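Local coordinates for WipB (Legionella pneumophila, PDB 5NNY), which acts, through its phosphatase domain, as a translocated Ser/Thr phosphatase that targets the host lysosomal nutrient-sensing machinery, at residues L111-Y116 / L179-Q184; V226-E231 / A237-A242; M265-A270 / T277-A282. One frame throughout, in Å; residues are numbered along the deposited sequence. Where two conformers were deposited one is given.

Contact 1 of 3, residues L111-Y116 / L179-Q184; sequences LLQALY and LNIYHQ
Gln113 lays its side-chain amide against Ile181. The van der Waals part sets CG1 and CD1 of Ile181 against this amide. NE2 of Gln113 stands 3.5 Å from CG1 of Ile181, and OE1 of Gln113 lies 3.8 Å from CD1 of Ile181. The two side chains cross at about a right angle. Gln113 spans the gap because its CG is anti to the backbone N (chi1 -175°) and the chain stays extended to CD. Its OE1 is hydrogen-bonded to Lys110 on the same helix.

The polar part is bridged by a water. This water donates to O of Gln184 at 2.8 Å and to OE1 of Gln184 at 3.1 Å. It also hydrogen-bonds to the hydroxyl of Tyr116. The same carbonyl O of Gln184 sits over one face of the Tyr116 ring, offset toward the rim and 3.7 Å from CZ of Tyr116. No direct hydrogen bond joins the two segments.

The segment axes approach to 10.5 Å and cross at 46°. Behind the contact, Leu112 and Leu115 pack on strand 121-125. This is surface packing of two helices, 105-117 and 175-186, in an alpha/beta phosphoesterase fold, where helix 105-117 connects the parallel strands 90-93 and 121-125.

Contact 2 of 3, residues V226-E231 / A237-A242; sequences VPYSEE and AKTIDA
Thr239 overlaps the loop 226-231, extended over 226-229, with both branches of its side chain. CG2 is anti to its own backbone N, which carries the methyl to the carbonyl O of Pro227 at 3.6 Å. CG2 of Thr239 also meets CD1 of Tyr228 at 3.7 Å, approaching the ring obliquely. OG1 lies beside the backbone N of Thr239 (chi1 -58°) and faces the main chain of Ser229. OG1 of Thr239 is 3.0 Å from O of Ser229. O of Asp235, one turn earlier on the helix, is also within reach of this hydroxyl.

The loop joins helix 214-224 to helix 233-253 and folds back along the first turns of the second helix. Ser229 OG is hydrogen-bonded to Asp235 in that helix. Further along, Val226 straddles the methyl of Ala242. CB of Val226 is 4.0 Å from CB of Ala242, and both valine methyls are nearly as close.

Tyr228 turns its CB away from helix 237-242, and its ring packs on helix 214-224. OH of Tyr228 donates to OE2 of Glu230 at 2.7 Å. This bond reaches the anti side of the carboxylate, 31° out of its plane, and links the Tyr228 ring to the side chain of Glu230, two residues on in the same loop.

Contact 3 of 3, residues M265-A270 / T277-A282; sequences MYRGYA and TDEVVA
Met265 and Ala282 mark the nearest backbone approach, with their CA atoms 6.4 Å apart. Segment 265-270 is helical. Segment 277-282 starts as a 3-10 turn at 277-279 and passes into helix 280-286, with Glu279 at the N-cap position.

The polar link is a salt bridge between Arg267 and Glu279. The guanidinium grips one carboxylate oxygen end-on. NH1 and NH2 of Arg267 are each 2.7 Å from OE1 of Glu279. The oxygen lies only 6° out of the guanidinium plane, and the two flat groups are nearly coplanar, 28° apart. The bonds are bent, with N-H...O angles near 140°, as expected when two N-H groups share one acceptor. NH1 meets OE1 nearly along the C-O direction. NH2 comes from the syn side, out of the carboxylate plane.

NH1 of Arg267 also pairs with Asp263, and OE2 of Glu279 accepts from the backbone N of Ser276. Asp263 probably helps fix the guanidinium, and Ser276 N the carboxylate. Two carboxylates facing the guanidinium would probably stabilise its positive charge.

In the apolar link, the bend at chi2 brings SD of Met265 to 3.9 Å from CB of Ala282. Met265 also packs on Trp286 of helix 280-286. The arrangement is a helix-loop-helix connection, in which a salt bridge from a partly exposed arginine to a buried glutamate and a small apolar patch join helices 262-270 and 280-286.

The three contacts follow one another along the chain, and none touches another. The centre of contact 1 is about 12 Å from the centre of the chain, against about 18 Å for contact 3 and 23 Å for contact 2. Contacts 1 and 3 lie on opposite sides of that centre, with their own centres about 28 Å apart. Contacts 2 and 3 come closest, about 10 Å between nearest atoms. Helix 214-224 connects them: it packs on Val226 and Tyr228 of contact 2 and on Val280 and Val281 of contact 3. Helices 233-253 and 262-270 follow each other in sequence. Contacts 2 and 3 join neighbouring pieces of the chain, whereas contact 1 joins segments more than 60 residues apart.

Contact 1 of 3, residues L111-Y116 / L179-Q184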
# COMPACT_ATOMS: atom_id res chain seq x y z
N LEU A 111 -3.45 1.29 -12.13
CA LEU A 111 -4.13 2.51 -11.71
C LEU A 111 -3.16 3.47 -11.04
O LEU A 111 -3.17 4.67 -11.33
CB LEU A 111 -5.29 2.18 -10.76
CG LEU A 111 -6.58 1.79 -11.48
CD1 LEU A 111 -7.60 1.28 -10.50
CD2 LEU A 111 -7.17 2.97 -12.28
N LEU A 112 -2.32 2.96 -10.14
CA LEU A 112 -1.29 3.79 -9.53
C LEU A 112 -0.37 4.40 -10.58
O LEU A 112 0.00 5.57 -10.49
CB LEU A 112 -0.47 2.98 -8.51
CG LEU A 112 -1.24 2.44 -7.30
CD1 LEU A 112 -0.33 1.59 -6.39
CD2 LEU A 112 -1.89 3.61 -6.51
N GLN A 113 0.03 3.61 -11.58
CA GLN A 113 0.91 4.12 -12.63
C GLN A 113 0.27 5.28 -13.40
O GLN A 113 0.92 6.29 -13.67
CB GLN A 113 1.27 2.98 -13.58
CG GLN A 113 2.28 3.34 -14.66
CD GLN A 113 2.59 2.11 -15.50
OE1 GLN A 113 1.68 1.40 -15.91
NE2 GLN A 113 3.87 1.83 -15.72
N ALA A 114 -1.01 5.14 -13.75
CA ALA A 114 -1.71 6.23 -14.43
C ALA A 114 -1.85 7.46 -13.54
O ALA A 114 -1.69 8.59 -14.01
CB ALA A 114 -3.09 5.76 -14.89
N LEU A 115 -2.14 7.26 -12.25
CA LEU A 115 -2.18 8.40 -11.33
C LEU A 115 -0.85 9.14 -11.34
O LEU A 115 -0.81 10.37 -11.46
CB LEU A 115 -2.54 7.91 -9.92
CG LEU A 115 -4.00 7.51 -9.71
CD1 LEU A 115 -4.21 6.87 -8.34
CD2 LEU A 115 -4.92 8.73 -9.88
N TYR A 116 0.25 8.40 -11.26
CA TYR A 116 1.57 9.02 -11.20
C TYR A 116 1.90 9.70 -12.53
O TYR A 116 2.32 10.87 -12.56
CB TYR A 116 2.61 7.95 -10.83
CG TYR A 116 4.06 8.34 -11.12
CD1 TYR A 116 4.75 9.20 -10.28
CD2 TYR A 116 4.72 7.83 -12.24
CE1 TYR A 116 6.06 9.54 -10.54
CE2 TYR A 116 6.04 8.17 -12.51
CZ TYR A 116 6.70 9.03 -11.64
OH TYR A 116 8.01 9.39 -11.89
N LEU A 179 8.05 -4.90 -11.77
CA LEU A 179 9.19 -4.28 -11.10
C LEU A 179 9.35 -2.82 -11.50
O LEU A 179 9.68 -1.98 -10.66
CB LEU A 179 10.47 -5.07 -11.39
CG LEU A 179 10.57 -6.43 -10.71
CD1 LEU A 179 11.67 -7.30 -11.35
CD2 LEU A 179 10.77 -6.25 -9.19
N ASN A 180 9.11 -2.49 -12.77
CA ASN A 180 9.20 -1.08 -13.14
C ASN A 180 8.19 -0.25 -12.36
O ASN A 180 8.53 0.83 -11.85
CB ASN A 180 8.99 -0.88 -14.64
CG ASN A 180 8.94 0.60 -15.02
OD1 ASN A 180 9.97 1.24 -15.20
ND2 ASN A 180 7.74 1.15 -15.10
N ILE A 181 6.95 -0.73 -12.24
CA ILE A 181 5.95 0.02 -11.49
C ILE A 181 6.36 0.11 -10.02
O ILE A 181 6.21 1.15 -9.38
CB ILE A 181 4.56 -0.61 -11.67
CG1 ILE A 181 4.13 -0.55 -13.14
CG2 ILE A 181 3.49 0.09 -10.81
CD1 ILE A 181 2.79 -1.18 -13.41
N TYR A 182 6.90 -0.99 -9.47
CA TYR A 182 7.38 -0.97 -8.10
C TYR A 182 8.38 0.16 -7.87
O TYR A 182 8.23 0.97 -6.96
CB TYR A 182 8.03 -2.30 -7.71
CG TYR A 182 8.63 -2.14 -6.32
CD1 TYR A 182 7.80 -2.01 -5.21
CD2 TYR A 182 10.00 -2.03 -6.12
CE1 TYR A 182 8.31 -1.81 -3.94
CE2 TYR A 182 10.53 -1.84 -4.86
CZ TYR A 182 9.68 -1.72 -3.78
OH TYR A 182 10.20 -1.53 -2.52
N HIS A 183 9.43 0.19 -8.68
CA HIS A 183 10.52 1.14 -8.48
C HIS A 183 10.15 2.56 -8.94
O HIS A 183 10.53 3.54 -8.29
CB HIS A 183 11.77 0.65 -9.24
CG HIS A 183 12.40 -0.57 -8.65
ND1 HIS A 183 13.14 -0.54 -7.48
CD2 HIS A 183 12.40 -1.86 -9.06
CE1 HIS A 183 13.57 -1.76 -7.20
NE2 HIS A 183 13.14 -2.58 -8.14
N GLN A 184 9.43 2.68 -10.05
CA GLN A 184 9.17 4.00 -10.62
C GLN A 184 7.97 4.69 -9.98
O GLN A 184 7.88 5.93 -10.00
CB GLN A 184 8.93 3.88 -12.13
CG GLN A 184 10.16 3.46 -12.88
CD GLN A 184 11.24 4.52 -12.79
OE1 GLN A 184 10.97 5.72 -12.92
NE2 GLN A 184 12.48 4.08 -12.57
O HOH W 1 10.15 7.45 -10.48

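Contact 2 of 3, residues V226-E231 / A237-A242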
# COMPACT_ATOMS: atom_id res chain seq x y z
N VAL A 226 17.24 9.87 13.67
CA VAL A 226 16.92 11.27 13.44
C VAL A 226 16.41 11.84 14.76
O VAL A 226 15.90 11.09 15.61
CB VAL A 226 15.88 11.44 12.30
CG1 VAL A 226 16.48 11.04 10.97
CG2 VAL A 226 14.62 10.64 12.60
N PRO A 227 16.55 13.15 14.96
CA PRO A 227 16.06 13.75 16.21
C PRO A 227 14.55 13.69 16.31
O PRO A 227 13.83 13.97 15.34
CB PRO A 227 16.56 15.20 16.12
CG PRO A 227 17.62 15.19 15.09
CD PRO A 227 17.23 14.13 14.11
N TYR A 228 14.06 13.30 17.48
CA TYR A 228 12.64 13.34 17.80
C TYR A 228 12.35 14.64 18.54
O TYR A 228 12.97 14.92 19.56
CB TYR A 228 12.22 12.14 18.65
CG TYR A 228 10.76 12.22 19.07
CD1 TYR A 228 9.74 11.82 18.20
CD2 TYR A 228 10.38 12.72 20.33
CE1 TYR A 228 8.41 11.89 18.56
CE2 TYR A 228 9.05 12.78 20.71
CZ TYR A 228 8.07 12.38 19.81
OH TYR A 228 6.73 12.46 20.16
N SER A 229 11.40 15.41 18.03
CA SER A 229 10.96 16.63 18.70
C SER A 229 9.44 16.68 18.69
O SER A 229 8.82 16.49 17.64
CB SER A 229 11.54 17.89 18.06
OG SER A 229 10.96 19.07 18.63
N GLU A 230 8.85 16.94 19.86
CA GLU A 230 7.41 17.10 20.00
C GLU A 230 7.07 18.42 20.67
O GLU A 230 6.09 18.52 21.41
CB GLU A 230 6.79 15.94 20.79
CG GLU A 230 7.41 15.76 22.17
CD GLU A 230 6.69 14.72 23.00
OE1 GLU A 230 6.76 14.79 24.25
OE2 GLU A 230 6.03 13.84 22.40
N GLU A 231 7.88 19.46 20.42
CA GLU A 231 7.67 20.72 21.12
C GLU A 231 6.45 21.47 20.60
O GLU A 231 6.01 22.42 21.27
CB GLU A 231 8.93 21.58 21.01
CG GLU A 231 10.08 21.06 21.86
CD GLU A 231 9.63 20.68 23.26
OE1 GLU A 231 9.23 21.60 24.02
OE2 GLU A 231 9.64 19.47 23.60
N ALA A 237 5.63 17.40 12.96
CA ALA A 237 5.62 17.25 11.52
C ALA A 237 7.03 17.23 10.96
O ALA A 237 7.33 16.46 10.05
CB ALA A 237 4.81 18.39 10.90
N LYS A 238 7.91 18.06 11.50
CA LYS A 238 9.30 18.05 11.05
C LYS A 238 9.96 16.71 11.38
O LYS A 238 10.73 16.17 10.57
CB LYS A 238 10.07 19.20 11.70
CG LYS A 238 11.55 18.95 11.84
N THR A 239 9.65 16.15 12.54
CA THR A 239 10.17 14.84 12.90
C THR A 239 9.65 13.76 11.95
O THR A 239 10.39 12.85 11.57
CB THR A 239 9.78 14.51 14.35
OG1 THR A 239 10.29 15.52 15.21
CG2 THR A 239 10.33 13.12 14.78
N ILE A 240 8.38 13.86 11.56
CA ILE A 240 7.79 12.83 10.71
C ILE A 240 8.42 12.90 9.32
O ILE A 240 8.76 11.88 8.72
CB ILE A 240 6.25 12.97 10.68
CG1 ILE A 240 5.66 12.64 12.06
CG2 ILE A 240 5.61 12.08 9.61
CD1 ILE A 240 4.16 12.96 12.16
N ASP A 241 8.63 14.13 8.82
CA ASP A 241 9.37 14.35 7.58
C ASP A 241 10.74 13.68 7.62
O ASP A 241 11.16 13.05 6.63
CB ASP A 241 9.54 15.86 7.35
CG ASP A 241 8.26 16.56 6.94
OD1 ASP A 241 7.27 15.87 6.60
OD2 ASP A 241 8.24 17.81 6.96
N ALA A 242 11.46 13.83 8.73
CA ALA A 242 12.79 13.22 8.85
C ALA A 242 12.70 11.70 8.84
O ALA A 242 13.52 11.03 8.20
CB ALA A 242 13.48 13.71 10.12

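Contact 3 of 3, residues M265-A270 / T277-A282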
# COMPACT_ATOMS: atom_id res chain seq x y z
N MET A 265 7.17 -10.36 12.47
CA MET A 265 5.89 -10.32 11.76
C MET A 265 4.97 -11.45 12.20
O MET A 265 3.74 -11.28 12.26
CB MET A 265 6.14 -10.36 10.24
CG MET A 265 7.05 -9.22 9.77
SD MET A 265 6.39 -7.61 10.25
CE MET A 265 5.30 -7.27 8.87
N TYR A 266 5.53 -12.62 12.53
CA TYR A 266 4.68 -13.67 13.09
C TYR A 266 4.10 -13.22 14.43
O TYR A 266 2.90 -13.40 14.69
CB TYR A 266 5.48 -14.96 13.30
CG TYR A 266 5.79 -15.73 12.03
CD1 TYR A 266 4.78 -16.44 11.37
CD2 TYR A 266 7.08 -15.78 11.51
CE1 TYR A 266 5.05 -17.16 10.22
CE2 TYR A 266 7.37 -16.52 10.34
CZ TYR A 266 6.34 -17.19 9.71
OH TYR A 266 6.58 -17.92 8.56
N ARG A 267 4.94 -12.66 15.29
CA ARG A 267 4.44 -12.21 16.59
C ARG A 267 3.51 -11.01 16.41
O ARG A 267 2.55 -10.84 17.16
CB ARG A 267 5.60 -11.87 17.52
CG ARG A 267 6.32 -13.11 18.05
CD ARG A 267 7.48 -12.75 18.96
NE ARG A 267 8.64 -12.25 18.23
CZ ARG A 267 9.12 -11.01 18.30
NH1 ARG A 267 10.19 -10.68 17.60
NH2 ARG A 267 8.53 -10.11 19.08
N GLY A 268 3.80 -10.17 15.41
CA GLY A 268 2.88 -9.09 15.09
C GLY A 268 1.52 -9.62 14.69
O GLY A 268 0.49 -9.20 15.22
N TYR A 269 1.50 -10.58 13.77
CA TYR A 269 0.23 -11.17 13.38
C TYR A 269 -0.48 -11.77 14.59
O TYR A 269 -1.70 -11.61 14.75
CB TYR A 269 0.43 -12.24 12.30
CG TYR A 269 -0.77 -13.13 12.18
CD1 TYR A 269 -1.95 -12.64 11.64
CD2 TYR A 269 -0.75 -14.45 12.66
CE1 TYR A 269 -3.07 -13.44 11.55
CE2 TYR A 269 -1.87 -15.25 12.58
CZ TYR A 269 -3.02 -14.74 12.03
OH TYR A 269 -4.15 -15.51 11.93
N ALA A 270 0.27 -12.45 15.46
CA ALA A 270 -0.33 -13.16 16.58
C ALA A 270 -0.94 -12.20 17.60
O ALA A 270 -1.68 -12.65 18.49
CB ALA A 270 0.72 -14.05 17.27
N THR A 277 13.31 -2.02 20.62
CA THR A 277 13.49 -0.87 19.74
C THR A 277 13.59 -1.28 18.28
O THR A 277 13.06 -0.60 17.39
CB THR A 277 14.74 -0.10 20.17
OG1 THR A 277 14.57 0.35 21.51
CG2 THR A 277 14.97 1.10 19.28
N ASP A 278 14.24 -2.41 18.01
CA ASP A 278 14.43 -2.87 16.64
C ASP A 278 13.13 -3.32 15.98
O ASP A 278 13.09 -3.50 14.75
CB ASP A 278 15.47 -4.01 16.59
CG ASP A 278 15.06 -5.23 17.40
OD1 ASP A 278 14.50 -5.07 18.51
OD2 ASP A 278 15.32 -6.37 16.94
N GLU A 279 12.07 -3.50 16.76
CA GLU A 279 10.79 -4.00 16.27
C GLU A 279 9.81 -2.88 15.94
O GLU A 279 8.64 -3.16 15.65
CB GLU A 279 10.16 -4.93 17.32
CG GLU A 279 11.07 -6.07 17.76
CD GLU A 279 10.45 -6.96 18.85
OE1 GLU A 279 10.43 -8.20 18.66
OE2 GLU A 279 9.98 -6.43 19.88
N VAL A 280 10.26 -1.62 15.99
CA VAL A 280 9.30 -0.51 15.98
C VAL A 280 8.59 -0.39 14.63
O VAL A 280 7.42 0.00 14.56
CB VAL A 280 10.00 0.81 16.37
CG1 VAL A 280 10.97 1.28 15.29
CG2 VAL A 280 8.95 1.88 16.68
N VAL A 281 9.25 -0.78 13.53
CA VAL A 281 8.55 -0.78 12.25
C VAL A 281 7.47 -1.85 12.25
O VAL A 281 6.32 -1.61 11.87
CB VAL A 281 9.53 -0.95 11.07
CG1 VAL A 281 8.78 -1.09 9.75
CG2 VAL A 281 10.47 0.25 10.97
N ALA A 282 7.80 -3.06 12.72
CA ALA A 282 6.77 -4.09 12.85
C ALA A 282 5.65 -3.62 13.78
O ALA A 282 4.46 -3.77 13.47
CB ALA A 282 7.39 -5.40 13.36